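Local coordinates for molybdenum cofactor carrier protein (Chlamydomonas reinhardtii, PDB 2IZ6) that binds and carries the molybdenum cofactor, probably holding it in a protected form until it is passed on to molybdenum enzymes, at the interface of chains A and B. Numbering follows the deposited sequence. Chains: chain A/B, Molybdenum cofactor carrier protein.

The interface of chains A and B. Residues chain A 99-100, 118-119, 121-122; chain B 122, 125-126, 129.
Helix 118-129 of each chain packs against its two-fold mate, and small residues at A:Ala122 and B:Ala122 let the two backbones approach to 4.1 Å between their CA atoms. No polar atom of one chain bonds directly to the other here, so the contact rests on packing and water. B:Leu126 sends its CD2 branch towards A:Ala122, reaching CB at 3.5 Å, a separation tighter than usual for carbons. Its CG lies anti to the carbonyl carbon (chi1 -66°), which directs the forked end at chain A, where CD2 also lies near the extended A:Arg100 chain. B:Ala125 points its CB at the A helix, 3.5 Å from the carbonyl O of A:Pro118 and 4.1 Å from CB of A:Ala121.

B:Lys129 has CG anti to the backbone N (chi1 -175°) and runs nearly straight to CE before bending at chi4 (55°). Its aliphatic stem therefore passes between the first turn of the A helix and the 99-100 loop: CD lies 3.9 Å from CA of A:Gly119, and CE touches the carbonyl O of A:Ala99 at 3.4 Å. An alanine here would probably open a gap between A:Gly119 and A:Ala99 and strip much of the aliphatic cover from that carbonyl. A water 2.6 Å from A:Ala99 O and 2.8 Å from the backbone O of B:Leu126 links the two carbonyls.

Helix 118-129 follows strand 110-114, and A:Ala99 and A:Arg100 belong to the loop after strand 90-93; the symmetry repeats this patch with the chains exchanged, in what may be a dimer unit of the four-chain assembly.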
# COMPACT_ATOMS: atom_id res chain seq x y z
N ALA A 99 -2.05 -1.50 -9.90
CA ALA A 99 -0.81 -1.02 -10.53
C ALA A 99 0.33 -2.03 -10.36
O ALA A 99 1.30 -2.02 -11.15
CB ALA A 99 -0.39 0.37 -9.99
N ARG A 100 0.19 -2.86 -9.33
CA ARG A 100 1.10 -3.95 -9.00
C ARG A 100 0.32 -5.25 -8.87
O ARG A 100 -0.79 -5.28 -8.31
CB ARG A 100 1.80 -3.62 -7.68
CG ARG A 100 2.84 -4.58 -7.24
CD ARG A 100 3.44 -4.12 -5.94
NE ARG A 100 4.18 -5.18 -5.31
CZ ARG A 100 4.56 -5.18 -4.04
NH1 ARG A 100 4.41 -4.12 -3.26
NH2 ARG A 100 5.19 -6.22 -3.57
N PRO A 118 5.94 -7.83 -17.14
CA PRO A 118 6.37 -6.74 -16.25
C PRO A 118 5.89 -6.96 -14.82
O PRO A 118 6.67 -6.79 -13.89
CB PRO A 118 5.73 -5.50 -16.88
CG PRO A 118 5.58 -5.86 -18.30
CD PRO A 118 5.32 -7.33 -18.36
N GLY A 119 4.62 -7.30 -14.57
CA GLY A 119 4.18 -7.48 -13.19
C GLY A 119 4.95 -8.59 -12.50
O GLY A 119 5.29 -8.48 -11.32
N ALA A 121 7.91 -9.67 -13.22
CA ALA A 121 9.29 -9.19 -13.03
C ALA A 121 9.41 -8.33 -11.79
O ALA A 121 10.41 -8.42 -11.05
CB ALA A 121 9.73 -8.48 -14.23
N ALA A 122 8.41 -7.49 -11.54
CA ALA A 122 8.47 -6.65 -10.35
C ALA A 122 8.42 -7.49 -9.10
O ALA A 122 9.12 -7.32 -8.12
CB ALA A 122 7.36 -5.63 -10.32
N ALA B 122 12.39 -3.40 -9.91
CA ALA B 122 10.96 -3.50 -9.61
C ALA B 122 10.28 -2.22 -10.06
O ALA B 122 9.25 -2.23 -10.69
CB ALA B 122 10.74 -3.68 -8.04
N ALA B 125 10.19 -2.18 -13.86
CA ALA B 125 9.13 -3.13 -14.37
C ALA B 125 7.73 -2.58 -14.17
O ALA B 125 6.86 -2.68 -15.02
CB ALA B 125 9.26 -4.48 -13.73
N LEU B 126 7.48 -1.96 -13.01
CA LEU B 126 6.13 -1.38 -12.71
C LEU B 126 5.83 -0.19 -13.62
O LEU B 126 4.67 0.04 -14.00
CB LEU B 126 5.96 -1.07 -11.21
CG LEU B 126 5.97 -2.31 -10.31
CD1 LEU B 126 5.94 -1.90 -8.80
CD2 LEU B 126 4.82 -3.26 -10.66
N LYS B 129 4.74 -1.78 -16.77
CA LYS B 129 3.38 -2.26 -16.53
C LYS B 129 2.28 -1.17 -16.74
O LYS B 129 1.20 -1.45 -17.31
CB LYS B 129 3.28 -2.89 -15.14
CG LYS B 129 1.94 -3.50 -14.90
CD LYS B 129 1.91 -4.32 -13.62
CE LYS B 129 0.51 -4.65 -13.11
NZ LYS B 129 -0.33 -5.33 -14.09
O HOH W 1 2.27 -0.01 -12.56